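Local atomic coordinates of peptidoglycan D,D-transpeptidase PbpA (Mycobacterium tuberculosis, PDB entry 3UN7), a protein that probably cross-links the peptide stems of cell-wall peptidoglycan as a penicillin-binding D,D-transpeptidase and helps to regulate cell length. Residues G103-T108 and G340-P345; T107-R112 and G141-L146; S292-I297 and K311-T316; G331-P336 and R359-P364; R335-G340 and T353-Q358. One frame throughout, in Å; residues are numbered along the deposited sequence.

Contact 1: residues G103-T108 and G340-P345; sequences GNVDTT and GSLKGP
A classic beta bulge marks one end of this antiparallel strand pair: Gly340 and Ser341 both face Asp106, and its carbonyl oxygen accepts from both backbone nitrogens. Gly340 N lies 2.9 Å from Asp106 O and Ser341 N 3.3 Å from the same atom. Past the bulge the pairing becomes regular, with Asp106 N giving a bond to Ser341 O (3.0 Å) and Asn104 exchanging two with Lys343, the shorter being Asn104 N to Lys343 O at 2.8 Å. The two strands, 104-107 and 339-343, are neighbours in a mixed sheet and lie 232 residues apart in sequence, so the mixed sheet brings together two strands far apart in the chain, the second of them from the transpeptidase region. One face carries Val105 and Leu342, side by side and pointing the same way, with Val105 CG2 3.8 Å from Leu342 CD2. On the other face the Lys343 chain bends at its end (chi4 -39°), bringing NZ to a salt bridge with Asp106 OD2, whose exact place is doubtful, and to Ser341 OG at 3.0 Å. Asp106 OD1 is hydrogen-bonded to Thr27 OG1 of the strand on the far side.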
# COMPACT_ATOMS: atom_id res chain seq x y z
N GLY A 103 15.11 21.58 11.71
CA GLY A 103 13.69 21.82 11.51
C GLY A 103 12.88 20.56 11.72
O GLY A 103 13.45 19.51 12.02
N ASN A 104 11.57 20.67 11.58
CA ASN A 104 10.64 19.57 11.84
C ASN A 104 9.94 19.11 10.58
O ASN A 104 9.63 19.91 9.69
CB ASN A 104 9.57 20.00 12.84
CG ASN A 104 9.96 19.70 14.28
OD1 ASN A 104 11.15 19.62 14.63
ND2 ASN A 104 8.93 19.54 15.14
N VAL A 105 9.64 17.81 10.54
CA VAL A 105 8.90 17.20 9.45
C VAL A 105 7.59 16.68 10.01
O VAL A 105 7.57 15.77 10.82
CB VAL A 105 9.68 16.03 8.84
CG1 VAL A 105 8.81 15.26 7.80
CG2 VAL A 105 10.99 16.51 8.25
N ASP A 106 6.50 17.26 9.53
CA ASP A 106 5.15 16.89 9.92
C ASP A 106 4.55 15.96 8.87
O ASP A 106 4.17 16.41 7.80
CB ASP A 106 4.31 18.15 10.07
CG ASP A 106 4.65 18.95 11.32
OD1 ASP A 106 5.58 18.54 12.08
OD2 ASP A 106 3.98 19.99 11.55
N THR A 107 4.50 14.66 9.17
CA THR A 107 3.96 13.68 8.21
C THR A 107 2.43 13.70 8.15
O THR A 107 1.76 14.32 8.97
CB THR A 107 4.44 12.22 8.51
OG1 THR A 107 3.77 11.72 9.67
CG2 THR A 107 5.94 12.19 8.75
N THR A 108 1.89 13.01 7.16
CA THR A 108 0.46 12.89 6.97
C THR A 108 -0.13 11.71 7.75
O THR A 108 -1.33 11.47 7.68
CB THR A 108 0.12 12.64 5.49
OG1 THR A 108 0.93 11.56 5.00
CG2 THR A 108 0.39 13.87 4.67
N GLY A 340 3.28 16.46 5.05
CA GLY A 340 2.31 17.57 4.96
C GLY A 340 2.95 18.93 5.04
O GLY A 340 2.55 19.87 4.35
N SER A 341 3.94 19.07 5.92
CA SER A 341 4.65 20.34 6.03
C SER A 341 6.03 20.21 6.64
O SER A 341 6.33 19.26 7.35
CB SER A 341 3.81 21.39 6.78
OG SER A 341 3.49 20.97 8.08
N LEU A 342 6.88 21.19 6.32
CA LEU A 342 8.21 21.33 6.89
C LEU A 342 8.19 22.63 7.67
O LEU A 342 7.65 23.63 7.20
CB LEU A 342 9.26 21.41 5.77
CG LEU A 342 9.35 20.20 4.82
CD1 LEU A 342 10.29 20.51 3.67
CD2 LEU A 342 9.79 18.95 5.60
N LYS A 343 8.81 22.62 8.85
CA LYS A 343 8.88 23.80 9.71
C LYS A 343 10.30 24.02 10.19
O LYS A 343 11.11 23.10 10.18
CB LYS A 343 7.99 23.60 10.95
CG LYS A 343 6.51 23.39 10.69
CD LYS A 343 5.78 23.17 12.01
CE LYS A 343 4.56 22.28 11.87
NZ LYS A 343 3.71 22.47 10.64
N GLY A 344 10.58 25.25 10.61
CA GLY A 344 11.86 25.57 11.26
C GLY A 344 11.90 25.10 12.71
O GLY A 344 10.89 24.64 13.25
N PRO A 345 13.07 25.24 13.37
CA PRO A 345 13.26 24.84 14.77
C PRO A 345 12.27 25.54 15.69
O PRO A 345 11.89 24.99 16.72
CB PRO A 345 14.67 25.35 15.10
CG PRO A 345 15.04 26.27 14.00
CD PRO A 345 14.31 25.79 12.79

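Contact 2: residues T107-R112 and G141-L146; sequences TTINPR and GKILAL
Thr108, Leu144 and Ile109 bury the most surface where the chain between strand 104-107 and helix 111-123 meets strand 143-149. The hydroxyl of Thr108 donates to Ile143 O across 2.6 Å, reaching it from a position tilted 23° off the carbonyl plane; Tyr337 O is a second hydrogen-bond partner of this hydroxyl. The other branch of the threonine, CG2, rests on the aliphatic part of Lys142, 3.6 Å from its CG, and the two side chains cross obliquely. Leu144 has its CB directed away from 107-112, yet CD2 lies 3.7 Å from Thr108 O, while its backbone carbonyl oxygen accepts from Asn110 N at 3.0 Å. Strand 143-149 lies at one margin of the five-stranded antiparallel sheet of the transpeptidase domain, and here it carries a classic beta bulge in which Leu144 and Ala145 both face Ala135. Ile109 sets CG1 beside its backbone N (chi1 -64°), and from there CD1 reaches the strand backbone, 3.8 Å from Ala145 CA, with Ile143 CG2 and Leu146 CB a little farther off. One residue on, Asn110 occupies the N-cap of helix 111-123, its OD1 accepting a weak bond from Arg112 N.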
# COMPACT_ATOMS: atom_id res chain seq x y z
N THR A 107 4.50 14.66 9.17
CA THR A 107 3.96 13.68 8.21
C THR A 107 2.43 13.70 8.15
O THR A 107 1.76 14.32 8.97
CB THR A 107 4.44 12.22 8.51
OG1 THR A 107 3.77 11.72 9.67
CG2 THR A 107 5.94 12.19 8.75
N THR A 108 1.89 13.01 7.16
CA THR A 108 0.46 12.89 6.97
C THR A 108 -0.13 11.71 7.75
O THR A 108 -1.33 11.47 7.68
CB THR A 108 0.12 12.64 5.49
OG1 THR A 108 0.93 11.56 5.00
CG2 THR A 108 0.39 13.87 4.67
N ILE A 109 0.73 10.95 8.44
CA ILE A 109 0.32 9.71 9.11
C ILE A 109 -0.65 10.03 10.24
O ILE A 109 -0.42 10.95 11.02
CB ILE A 109 1.55 8.92 9.68
CG1 ILE A 109 2.48 8.45 8.55
CG2 ILE A 109 1.11 7.71 10.54
CD1 ILE A 109 1.91 7.36 7.66
N ASN A 110 -1.74 9.27 10.31
CA ASN A 110 -2.65 9.34 11.46
C ASN A 110 -2.25 8.20 12.40
O ASN A 110 -2.41 7.04 12.04
CB ASN A 110 -4.11 9.22 10.98
CG ASN A 110 -5.11 9.32 12.12
OD1 ASN A 110 -4.86 8.85 13.24
ND2 ASN A 110 -6.27 9.92 11.84
N PRO A 111 -1.72 8.52 13.60
CA PRO A 111 -1.21 7.52 14.54
C PRO A 111 -2.25 6.46 14.90
O PRO A 111 -1.89 5.29 15.00
CB PRO A 111 -0.85 8.37 15.76
CG PRO A 111 -0.45 9.67 15.17
CD PRO A 111 -1.51 9.88 14.12
N ARG A 112 -3.51 6.86 15.06
CA ARG A 112 -4.62 5.93 15.33
C ARG A 112 -4.73 4.90 14.22
O ARG A 112 -4.91 3.71 14.48
CB ARG A 112 -5.95 6.67 15.48
CG ARG A 112 -5.98 7.67 16.61
CD ARG A 112 -7.37 8.26 16.80
NE ARG A 112 -8.10 7.59 17.88
CZ ARG A 112 -8.61 8.21 18.95
NH1 ARG A 112 -8.48 9.52 19.09
NH2 ARG A 112 -9.25 7.50 19.87
N GLY A 141 -4.79 12.46 -1.43
CA GLY A 141 -3.53 11.70 -1.56
C GLY A 141 -2.67 11.58 -0.30
O GLY A 141 -1.59 10.99 -0.34
N LYS A 142 -3.14 12.12 0.82
CA LYS A 142 -2.44 11.93 2.08
C LYS A 142 -2.25 10.47 2.39
O LYS A 142 -3.20 9.69 2.27
CB LYS A 142 -3.22 12.54 3.24
CG LYS A 142 -3.03 14.00 3.41
CD LYS A 142 -3.63 14.41 4.75
CE LYS A 142 -4.13 15.83 4.68
NZ LYS A 142 -4.70 16.28 5.98
N ILE A 143 -1.03 10.10 2.78
CA ILE A 143 -0.74 8.71 3.20
C ILE A 143 -1.00 8.70 4.70
O ILE A 143 -0.30 9.35 5.47
CB ILE A 143 0.72 8.26 2.82
CG1 ILE A 143 0.85 8.12 1.29
CG2 ILE A 143 1.09 6.93 3.51
CD1 ILE A 143 2.29 7.96 0.81
N LEU A 144 -2.06 7.99 5.11
CA LEU A 144 -2.54 8.01 6.49
C LEU A 144 -1.95 6.86 7.31
O LEU A 144 -1.89 6.92 8.53
CB LEU A 144 -4.08 7.97 6.53
CG LEU A 144 -4.83 9.03 5.72
CD1 LEU A 144 -6.34 8.72 5.66
CD2 LEU A 144 -4.62 10.43 6.28
N ALA A 145 -1.50 5.82 6.62
CA ALA A 145 -0.79 4.74 7.27
C ALA A 145 0.08 4.07 6.24
O ALA A 145 -0.30 3.94 5.07
CB ALA A 145 -1.77 3.72 7.90
N LEU A 146 1.25 3.65 6.71
CA LEU A 146 2.21 2.93 5.91
C LEU A 146 2.81 1.90 6.87
O LEU A 146 3.71 2.21 7.64
CB LEU A 146 3.28 3.89 5.39
CG LEU A 146 4.10 3.47 4.18
CD1 LEU A 146 3.22 3.40 2.92
CD2 LEU A 146 5.26 4.49 3.97

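Contact 3: residues S292-I297 and K311-T316; sequences STVGPI and KDVALT
Pro296 and Asp312 cross at about a right angle, the proline ring presenting CD to the carboxylate, 3.6 Å from Asp312 OD2. Asp312 CB comes within 3.7 Å of Gly295 CA, which leaves no room there for a side chain. At the other end the CB of Ser292 is directed toward 311-316, and OG, turned beside its own backbone N (chi1 -65°), accepts from Thr316 N at 3.1 Å; a water joins the same oxygen to Thr316 OG1. Thr316 OG1 in turn caps helix 317-328 at Ala319 N. Between these ends the two loops run antiparallel on either side of helix 300-306 in sequence and form a single beta bridge, Thr293 with Ala314, in the transpeptidase domain. Thr293 N donates to Ala314 O (2.8 Å), and Ala314 N to Thr293 O (2.9 Å). Thr293 OG1 accepts from Gly295 N, closing an ST turn, and is also bonded to Asp279. Val313 sends CG2 to within 3.5 Å of Val294 O, and its side chain lies about 11 Å from that of Ser193, by similarity the residue that forms the acyl-ester intermediate. A second water donates to Val294 O and accepts from Asp312 N.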
# COMPACT_ATOMS: atom_id res chain seq x y z
N SER A 292 5.27 -0.47 -10.26
CA SER A 292 4.37 -1.60 -10.48
C SER A 292 4.22 -1.83 -11.98
O SER A 292 4.40 -0.92 -12.77
CB SER A 292 3.00 -1.32 -9.87
OG SER A 292 3.09 -1.22 -8.46
N THR A 293 3.88 -3.06 -12.35
CA THR A 293 3.85 -3.43 -13.77
C THR A 293 2.73 -4.42 -14.07
O THR A 293 2.37 -5.22 -13.22
CB THR A 293 5.21 -4.00 -14.26
OG1 THR A 293 5.14 -4.22 -15.67
CG2 THR A 293 5.56 -5.31 -13.55
N VAL A 294 2.17 -4.32 -15.28
CA VAL A 294 1.22 -5.30 -15.79
C VAL A 294 1.96 -6.47 -16.49
O VAL A 294 1.38 -7.53 -16.75
CB VAL A 294 0.19 -4.63 -16.74
CG1 VAL A 294 0.82 -4.29 -18.10
CG2 VAL A 294 -1.06 -5.48 -16.91
N GLY A 295 3.24 -6.26 -16.79
CA GLY A 295 4.04 -7.25 -17.51
C GLY A 295 3.94 -7.05 -19.01
O GLY A 295 3.11 -6.27 -19.47
N PRO A 296 4.80 -7.74 -19.79
CA PRO A 296 4.81 -7.56 -21.24
C PRO A 296 3.64 -8.23 -21.97
O PRO A 296 3.32 -7.84 -23.09
CB PRO A 296 6.14 -8.17 -21.66
CG PRO A 296 6.40 -9.24 -20.63
CD PRO A 296 5.79 -8.74 -19.35
N ILE A 297 3.00 -9.22 -21.33
CA ILE A 297 1.87 -9.96 -21.94
C ILE A 297 2.20 -10.53 -23.34
O ILE A 297 1.59 -10.13 -24.34
CB ILE A 297 0.54 -9.12 -21.98
CG1 ILE A 297 0.32 -8.32 -20.67
CG2 ILE A 297 -0.65 -10.03 -22.21
CD1 ILE A 297 -0.90 -7.40 -20.70
N LYS A 311 0.54 -14.18 -13.82
CA LYS A 311 1.69 -14.05 -14.74
C LYS A 311 2.72 -13.00 -14.25
O LYS A 311 3.35 -13.20 -13.21
CB LYS A 311 1.23 -13.79 -16.19
CG LYS A 311 2.33 -13.99 -17.27
CD LYS A 311 3.08 -15.32 -17.10
CE LYS A 311 4.22 -15.50 -18.12
NZ LYS A 311 3.74 -16.33 -19.26
N ASP A 312 2.89 -11.91 -14.99
CA ASP A 312 3.92 -10.92 -14.67
C ASP A 312 3.37 -9.65 -13.97
O ASP A 312 4.12 -8.71 -13.72
CB ASP A 312 4.68 -10.51 -15.93
CG ASP A 312 5.37 -11.68 -16.61
OD1 ASP A 312 6.17 -12.37 -15.95
OD2 ASP A 312 5.14 -11.89 -17.82
N VAL A 313 2.08 -9.62 -13.67
CA VAL A 313 1.53 -8.47 -12.92
C VAL A 313 2.13 -8.39 -11.52
O VAL A 313 2.11 -9.36 -10.76
CB VAL A 313 -0.01 -8.52 -12.84
CG1 VAL A 313 -0.57 -7.18 -12.38
CG2 VAL A 313 -0.59 -8.88 -14.18
N ALA A 314 2.68 -7.22 -11.17
CA ALA A 314 3.30 -7.04 -9.86
C ALA A 314 3.06 -5.61 -9.38
O ALA A 314 3.37 -4.66 -10.10
CB ALA A 314 4.80 -7.36 -9.93
N LEU A 315 2.48 -5.48 -8.19
CA LEU A 315 2.07 -4.19 -7.64
C LEU A 315 2.60 -4.04 -6.23
O LEU A 315 2.69 -5.02 -5.48
CB LEU A 315 0.54 -4.13 -7.57
CG LEU A 315 -0.36 -3.59 -8.70
CD1 LEU A 315 -0.26 -4.39 -9.95
CD2 LEU A 315 -1.80 -3.58 -8.22
N THR A 316 2.94 -2.81 -5.85
CA THR A 316 3.22 -2.52 -4.45
C THR A 316 1.87 -2.46 -3.75
O THR A 316 0.86 -2.21 -4.40
CB THR A 316 3.93 -1.17 -4.25
OG1 THR A 316 3.10 -0.11 -4.74
CG2 THR A 316 5.29 -1.14 -4.98
O HOH W 1 3.95 1.01 -7.10
O HOH W 2 1.35 -10.12 -17.21

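Contact 4: residues G331-P336 and R359-P364; sequences GITMRP and RRAVSP
Val362 O is approached by two groups, one from each segment: Arg360 NH2 donates to it over 2.7 Å, and the CA-H of Gly331 points at it with CA 3.5 Å away. The arginine bond is in plane with both the carbonyl and the guanidinium group, and the same NH2 is also bonded to Gly330 O, so two backbone oxygens fix the rotation of the planar end. The Arg360 chain leaves with CG anti to the backbone N (chi1 176°) and bends farther out. Over one face of its guanidinium lies Ile332, whose CG1 sits 3.5 Å above the plane, offset toward the rim, while CD1 reaches NH1 at 3.4 Å. These two side chains share one face of a small two-stranded antiparallel sheet made by strands 332-334 and 357-360, where Ile332 and Arg360 form a non-hydrogen-bonded pair and Thr333 and Arg359 a hydrogen-bonded one. Thr333 N donates to Arg359 O at 2.8 Å, almost straight (166°). Beyond the end of the strand, Ala361 N binds Gly331 O, also at 2.8 Å. A side chain on Gly331 would run into Val362 O. On the opposite face Thr333 OG1 is hydrogen-bonded to Thr326 of helix 317-328. Ser363 OG caps helix 364-379 by accepting from Val366 N.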
# COMPACT_ATOMS: atom_id res chain seq x y z
N GLY A 331 -12.54 8.51 -10.05
CA GLY A 331 -11.67 8.20 -11.21
C GLY A 331 -10.41 9.06 -11.29
O GLY A 331 -9.57 8.88 -12.17
N ILE A 332 -10.28 10.00 -10.36
CA ILE A 332 -9.12 10.90 -10.31
C ILE A 332 -8.09 10.42 -9.28
O ILE A 332 -8.42 10.22 -8.11
CB ILE A 332 -9.53 12.37 -10.05
CG1 ILE A 332 -10.34 12.92 -11.23
CG2 ILE A 332 -8.32 13.26 -9.81
CD1 ILE A 332 -11.06 14.25 -10.92
N THR A 333 -6.86 10.22 -9.74
CA THR A 333 -5.76 9.83 -8.89
C THR A 333 -5.08 11.07 -8.31
O THR A 333 -4.57 11.92 -9.05
CB THR A 333 -4.72 8.98 -9.65
OG1 THR A 333 -5.39 7.95 -10.38
CG2 THR A 333 -3.75 8.33 -8.66
N MET A 334 -5.10 11.18 -6.99
CA MET A 334 -4.35 12.21 -6.30
C MET A 334 -2.93 11.69 -6.04
O MET A 334 -2.74 10.52 -5.71
CB MET A 334 -5.05 12.62 -5.01
CG MET A 334 -6.50 13.11 -5.22
SD MET A 334 -6.63 14.59 -6.25
CE MET A 334 -5.93 15.83 -5.16
N ARG A 335 -1.95 12.57 -6.21
CA ARG A 335 -0.56 12.24 -5.96
C ARG A 335 -0.39 11.91 -4.47
O ARG A 335 -0.69 12.76 -3.61
CB ARG A 335 0.34 13.40 -6.39
CG ARG A 335 1.82 13.17 -6.12
CD ARG A 335 2.65 14.10 -6.98
NE ARG A 335 2.41 13.78 -8.38
CZ ARG A 335 2.78 14.52 -9.43
NH1 ARG A 335 3.42 15.68 -9.26
NH2 ARG A 335 2.50 14.09 -10.65
N PRO A 336 0.08 10.69 -4.16
CA PRO A 336 0.20 10.36 -2.75
C PRO A 336 1.39 11.07 -2.13
O PRO A 336 2.45 11.24 -2.76
CB PRO A 336 0.39 8.83 -2.73
CG PRO A 336 0.79 8.45 -4.09
CD PRO A 336 0.49 9.58 -5.05
N ARG A 359 -3.73 12.32 -12.45
CA ARG A 359 -4.25 11.69 -13.67
C ARG A 359 -5.71 11.28 -13.49
O ARG A 359 -6.12 10.90 -12.39
CB ARG A 359 -3.40 10.46 -13.99
CG ARG A 359 -3.78 9.72 -15.26
CD ARG A 359 -2.94 8.46 -15.39
NE ARG A 359 -2.50 8.21 -16.77
CZ ARG A 359 -3.29 8.01 -17.83
NH1 ARG A 359 -4.63 8.06 -17.73
NH2 ARG A 359 -2.74 7.78 -19.01
N ARG A 360 -6.51 11.39 -14.55
CA ARG A 360 -7.80 10.72 -14.56
C ARG A 360 -7.62 9.32 -15.16
O ARG A 360 -7.23 9.18 -16.32
CB ARG A 360 -8.87 11.50 -15.34
CG ARG A 360 -10.19 10.73 -15.43
CD ARG A 360 -11.35 11.54 -15.99
NE ARG A 360 -11.96 12.44 -15.01
CZ ARG A 360 -12.72 12.07 -13.98
NH1 ARG A 360 -13.22 13.00 -13.17
NH2 ARG A 360 -12.99 10.78 -13.75
N ALA A 361 -7.90 8.30 -14.34
CA ALA A 361 -7.73 6.92 -14.77
C ALA A 361 -8.94 6.43 -15.55
O ALA A 361 -8.82 5.66 -16.50
CB ALA A 361 -7.52 6.03 -13.56
N VAL A 362 -10.11 6.90 -15.14
CA VAL A 362 -11.37 6.32 -15.58
C VAL A 362 -12.44 7.41 -15.45
O VAL A 362 -12.31 8.31 -14.61
CB VAL A 362 -11.63 5.05 -14.70
CG1 VAL A 362 -12.62 5.31 -13.56
CG2 VAL A 362 -11.98 3.88 -15.54
N SER A 363 -13.47 7.36 -16.29
CA SER A 363 -14.54 8.36 -16.28
C SER A 363 -15.30 8.27 -14.95
O SER A 363 -15.21 7.25 -14.26
CB SER A 363 -15.49 8.10 -17.44
OG SER A 363 -16.18 6.89 -17.25
N PRO A 364 -16.04 9.33 -14.57
CA PRO A 364 -16.84 9.25 -13.35
C PRO A 364 -17.88 8.13 -13.39
O PRO A 364 -18.19 7.52 -12.36
CB PRO A 364 -17.54 10.61 -13.29
CG PRO A 364 -16.63 11.52 -14.07
CD PRO A 364 -16.17 10.65 -15.21

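Contact 5: residues R335-G340 and T353-Q358; sequences RPYLVG and TVRYQQ. Unlike the reference sequence in segment 353-358: Arg355 (reference Gly).
Thr353 and Gly340 meet at one end of this contact, Arg335 and Tyr356 at the other, and backbone groups are satisfied at both. Thr353 N donates to Gly340 O at 2.9 Å, from above the carbonyl plane, and the threonine hydroxyl gives Val339 O a bond modelled as very short. Arg335 N donates to Tyr356 O, likewise at 2.9 Å and almost perfectly straight (173°). The return bond of that pair is replaced by a water, which donates to Arg335 O at 2.6 Å and accepts from Tyr356 N at 3.0 Å. Tyr356 holds CG anti to its backbone N (chi1 -180°), and its CD2 lies 3.3 Å above the centre of the Arg335 guanidinium; the two planes stand 46° apart, so the groups are not stacked flat. Tyr337 reaches across the middle. Thr353 CG2 makes a CH-pi contact over one face of its ring, 3.6 Å from Tyr337 CD1, as the two side chains slide past each other in opposite directions. Arg355, which differs from the reference sequence, offers NE to Tyr337 OH in a weak bond whose place is uncertain. The arrangement belongs to an antiparallel pair of chains that opens in the middle, between the two-stranded sheet of strands 332-334 and 357-360 and the mixed sheet that holds strands 339-343 and 349-352.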
# COMPACT_ATOMS: atom_id res chain seq x y z
N ARG A 335 -1.95 12.57 -6.21
CA ARG A 335 -0.56 12.24 -5.96
C ARG A 335 -0.39 11.91 -4.47
O ARG A 335 -0.69 12.76 -3.61
CB ARG A 335 0.34 13.40 -6.39
CG ARG A 335 1.82 13.17 -6.12
CD ARG A 335 2.65 14.10 -6.98
NE ARG A 335 2.41 13.78 -8.38
CZ ARG A 335 2.78 14.52 -9.43
NH1 ARG A 335 3.42 15.68 -9.26
NH2 ARG A 335 2.50 14.09 -10.65
N PRO A 336 0.08 10.69 -4.16
CA PRO A 336 0.20 10.36 -2.75
C PRO A 336 1.39 11.07 -2.13
O PRO A 336 2.45 11.24 -2.76
CB PRO A 336 0.39 8.83 -2.73
CG PRO A 336 0.79 8.45 -4.09
CD PRO A 336 0.49 9.58 -5.05
N TYR A 337 1.20 11.52 -0.90
CA TYR A 337 2.30 12.18 -0.22
C TYR A 337 2.27 11.85 1.26
O TYR A 337 1.20 11.62 1.81
CB TYR A 337 2.28 13.69 -0.45
CG TYR A 337 1.09 14.45 0.12
CD1 TYR A 337 1.21 15.17 1.32
CD2 TYR A 337 -0.12 14.53 -0.58
CE1 TYR A 337 0.15 15.90 1.83
CE2 TYR A 337 -1.20 15.26 -0.07
CZ TYR A 337 -1.05 15.94 1.14
OH TYR A 337 -2.08 16.67 1.67
N LEU A 338 3.47 11.84 1.86
CA LEU A 338 3.70 11.45 3.24
C LEU A 338 4.05 12.64 4.11
O LEU A 338 3.96 12.57 5.34
CB LEU A 338 4.87 10.46 3.30
CG LEU A 338 5.27 9.82 4.62
CD1 LEU A 338 4.05 9.11 5.21
CD2 LEU A 338 6.41 8.79 4.35
N VAL A 339 4.52 13.73 3.49
CA VAL A 339 4.95 14.90 4.24
C VAL A 339 3.98 16.05 4.00
O VAL A 339 3.89 16.56 2.89
CB VAL A 339 6.40 15.29 3.93
CG1 VAL A 339 6.81 16.57 4.73
CG2 VAL A 339 7.35 14.14 4.34
N GLY A 340 3.28 16.46 5.05
CA GLY A 340 2.31 17.57 4.96
C GLY A 340 2.95 18.93 5.04
O GLY A 340 2.55 19.87 4.35
N THR A 353 2.75 21.06 1.74
CA THR A 353 2.45 20.29 0.54
C THR A 353 1.05 20.65 0.03
O THR A 353 0.12 20.79 0.81
CB THR A 353 2.56 18.78 0.82
OG1 THR A 353 3.84 18.52 1.42
CG2 THR A 353 2.44 17.99 -0.47
N VAL A 354 0.93 20.85 -1.29
CA VAL A 354 -0.37 21.10 -1.92
C VAL A 354 -0.78 19.84 -2.67
O VAL A 354 0.03 19.24 -3.35
CB VAL A 354 -0.33 22.35 -2.86
CG1 VAL A 354 0.86 22.29 -3.82
CG2 VAL A 354 -1.64 22.50 -3.63
N ARG A 355 -2.04 19.44 -2.53
CA ARG A 355 -2.59 18.29 -3.24
C ARG A 355 -2.56 18.52 -4.75
O ARG A 355 -2.72 19.64 -5.22
CB ARG A 355 -4.02 17.99 -2.77
CG ARG A 355 -4.41 18.60 -1.42
CD ARG A 355 -3.79 17.86 -0.25
NE ARG A 355 -4.13 18.37 1.10
CZ ARG A 355 -5.29 18.90 1.48
NH1 ARG A 355 -5.45 19.29 2.74
NH2 ARG A 355 -6.30 19.05 0.63
N TYR A 356 -2.36 17.44 -5.51
CA TYR A 356 -2.21 17.51 -6.96
C TYR A 356 -2.96 16.36 -7.62
O TYR A 356 -2.75 15.20 -7.28
CB TYR A 356 -0.73 17.44 -7.33
CG TYR A 356 -0.44 17.51 -8.82
CD1 TYR A 356 -0.61 18.70 -9.52
CD2 TYR A 356 0.01 16.40 -9.51
CE1 TYR A 356 -0.34 18.78 -10.90
CE2 TYR A 356 0.28 16.46 -10.88
CZ TYR A 356 0.10 17.65 -11.57
OH TYR A 356 0.36 17.71 -12.92
N GLN A 357 -3.84 16.70 -8.57
CA GLN A 357 -4.51 15.72 -9.42
C GLN A 357 -3.53 15.20 -10.46
O GLN A 357 -3.18 15.89 -11.41
CB GLN A 357 -5.70 16.33 -10.15
CG GLN A 357 -6.83 16.80 -9.26
CD GLN A 357 -8.05 17.21 -10.07
OE1 GLN A 357 -8.24 16.80 -11.22
NE2 GLN A 357 -8.90 18.02 -9.45
N GLN A 358 -3.08 13.98 -10.24
CA GLN A 358 -2.04 13.37 -11.05
C GLN A 358 -2.56 12.96 -12.43
O GLN A 358 -1.92 13.24 -13.46
CB GLN A 358 -1.50 12.15 -10.30
CG GLN A 358 -0.24 11.55 -10.84
CD GLN A 358 0.43 10.66 -9.80
OE1 GLN A 358 -0.09 9.60 -9.44
NE2 GLN A 358 1.59 11.09 -9.32
O HOH W 3 -1.94 15.02 -3.80

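Contact 2 is the most buried of the five and relies on a hydroxyl, one backbone bond and aliphatic packing; the others are partly buried. Contacts 1 and 5 share Gly340 and strand 339-343, and Thr108 joins them to contact 2 through bonds with Tyr337 and Leu338, so the three converge where the mixed sheet meets the five-stranded one. Contacts 4 and 5 follow one another along strand 357-360, with arginine side chains lying against an isoleucine in one and a tyrosine in the other. Contact 3 stands apart, touching none of the rest: two loops with a single bridge and two waters, nearest the presumed catalytic serine.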